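Side-chain contact in metal-bound toxin (Helicobacter pylori, PDB 4NRN), which binds two zinc ions and is probably the RNA-cleaving toxin of a RelE-family toxin-antitoxin system: residues A[28-33]-A[65-70]. Residues are numbered along the deposited sequence; the frame is centred on the assembly and turned at random.
Sequences YKVVGN and LLLVYQ
Where Leu67 meets Val30 and Val31, no flat group takes part: methyl groups alone meet. The nearest ring, that of Tyr69, stays 6.6 Å away, measured from its CE2 to Val30 CG1. The site is an example of helix-on-sheet packing, here in a RelE-family toxin of the YafQ type, and between helix 24-35 and the central strand 65-72 these segments touch through three methyls. CD1 of Leu67 is the one strand atom involved, and it faces two methyls of consecutive valines, Val30 CG1 and Val31 CG2, 5.5 Å apart. It lies 4.1 Å from Val31 CG2 and 4.2 Å from Val30 CG1. CG of Leu67 is anti to the backbone N (chi1 -165°) and CD1 roughly anti to CA (chi2 -156°), which carries CD1 toward the helix. Val30 and Leu67 run past one another in opposite senses, whereas Val31 is crossed nearly at right angles. The packing is apolar, and no hydrogen bond crosses it. With its side chain about 10 Å from a bound zinc ion, Leu67 belongs to the core near the metal site, not to the site itself. Val30 also leans on Cys59 of strand 56-60, and Val31 on Leu78 and Leu80 of strand 77-84. Helix 24-35 thus spans the two strands flanking 65-72, while Leu66 and Val68 turn to the opposite face of the sheet, meeting the zinc ligand His86 and Leu89 of helix 86-89.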
# COMPACT_ATOMS: atom_id res chain seq x y z
N TYR A 28 3.21 -3.74 8.20
CA TYR A 28 2.69 -5.08 8.47
C TYR A 28 1.24 -5.01 8.92
O TYR A 28 0.44 -5.87 8.56
CB TYR A 28 3.46 -5.81 9.57
CG TYR A 28 4.96 -5.88 9.45
CD1 TYR A 28 5.59 -6.03 8.21
CD2 TYR A 28 5.77 -5.83 10.58
CE1 TYR A 28 6.98 -6.11 8.11
CE2 TYR A 28 7.15 -5.91 10.49
CZ TYR A 28 7.75 -6.05 9.26
OH TYR A 28 9.12 -6.13 9.18
N LYS A 29 0.93 -4.01 9.73
CA LYS A 29 -0.39 -3.89 10.33
C LYS A 29 -1.42 -3.53 9.27
O LYS A 29 -2.50 -4.13 9.21
CB LYS A 29 -0.36 -2.85 11.46
CG LYS A 29 -1.69 -2.62 12.14
CD LYS A 29 -1.49 -2.20 13.60
CE LYS A 29 -0.69 -0.90 13.71
NZ LYS A 29 -1.57 0.29 13.59
N VAL A 30 -1.09 -2.56 8.43
CA VAL A 30 -1.96 -2.15 7.33
C VAL A 30 -2.10 -3.23 6.23
O VAL A 30 -3.21 -3.53 5.79
CB VAL A 30 -1.51 -0.80 6.69
CG1 VAL A 30 -2.48 -0.37 5.59
CG2 VAL A 30 -1.39 0.28 7.76
N VAL A 31 -0.98 -3.79 5.79
CA VAL A 31 -1.03 -4.81 4.73
C VAL A 31 -1.75 -6.08 5.20
O VAL A 31 -2.44 -6.73 4.41
CB VAL A 31 0.38 -5.20 4.26
CG1 VAL A 31 0.31 -6.45 3.39
CG2 VAL A 31 1.02 -4.03 3.52
N GLY A 32 -1.58 -6.41 6.48
CA GLY A 32 -2.28 -7.53 7.07
C GLY A 32 -3.79 -7.42 6.93
O GLY A 32 -4.43 -8.31 6.38
N ASN A 33 -4.35 -6.32 7.43
CA ASN A 33 -5.80 -6.09 7.32
C ASN A 33 -6.28 -6.10 5.88
O ASN A 33 -7.27 -6.75 5.55
CB ASN A 33 -6.19 -4.76 7.95
CG ASN A 33 -6.50 -4.89 9.41
OD1 ASN A 33 -7.00 -5.92 9.86
ND2 ASN A 33 -6.21 -3.84 10.17
N LEU A 65 2.29 9.58 3.58
CA LEU A 65 3.00 8.36 3.18
C LEU A 65 1.97 7.35 2.68
O LEU A 65 1.25 6.73 3.47
CB LEU A 65 3.80 7.74 4.33
CG LEU A 65 4.35 6.34 4.02
CD1 LEU A 65 5.51 6.39 3.05
CD2 LEU A 65 4.75 5.59 5.28
N LEU A 66 1.91 7.20 1.37
CA LEU A 66 0.88 6.44 0.68
C LEU A 66 1.31 5.01 0.31
O LEU A 66 2.43 4.78 -0.15
CB LEU A 66 0.45 7.19 -0.59
CG LEU A 66 0.26 8.70 -0.38
CD1 LEU A 66 -0.04 9.43 -1.69
CD2 LEU A 66 -0.81 8.98 0.68
N LEU A 67 0.40 4.07 0.55
CA LEU A 67 0.56 2.71 0.06
C LEU A 67 -0.38 2.56 -1.12
O LEU A 67 -1.61 2.53 -0.93
CB LEU A 67 0.14 1.71 1.14
CG LEU A 67 0.51 0.22 1.07
CD1 LEU A 67 -0.49 -0.58 1.90
CD2 LEU A 67 0.59 -0.33 -0.34
N VAL A 68 0.16 2.50 -2.33
CA VAL A 68 -0.67 2.27 -3.50
C VAL A 68 -0.70 0.77 -3.76
O VAL A 68 0.34 0.13 -3.91
CB VAL A 68 -0.18 3.04 -4.73
CG1 VAL A 68 -1.06 2.73 -5.93
CG2 VAL A 68 -0.18 4.54 -4.43
N TYR A 69 -1.91 0.21 -3.77
CA TYR A 69 -2.05 -1.24 -3.88
C TYR A 69 -3.17 -1.59 -4.80
O TYR A 69 -4.00 -0.75 -5.15
CB TYR A 69 -2.30 -1.87 -2.51
CG TYR A 69 -3.64 -1.50 -1.90
CD1 TYR A 69 -4.78 -2.26 -2.14
CD2 TYR A 69 -3.76 -0.37 -1.10
CE1 TYR A 69 -5.99 -1.91 -1.59
CE2 TYR A 69 -4.97 -0.01 -0.54
CZ TYR A 69 -6.09 -0.79 -0.79
OH TYR A 69 -7.30 -0.43 -0.23
N GLN A 70 -3.20 -2.86 -5.19
CA GLN A 70 -4.19 -3.33 -6.13
C GLN A 70 -4.61 -4.70 -5.64
O GLN A 70 -3.77 -5.56 -5.41
CB GLN A 70 -3.58 -3.43 -7.52
CG GLN A 70 -4.59 -3.74 -8.60
CD GLN A 70 -3.95 -4.10 -9.92
OE1 GLN A 70 -2.72 -4.08 -10.06
NE2 GLN A 70 -4.77 -4.41 -10.91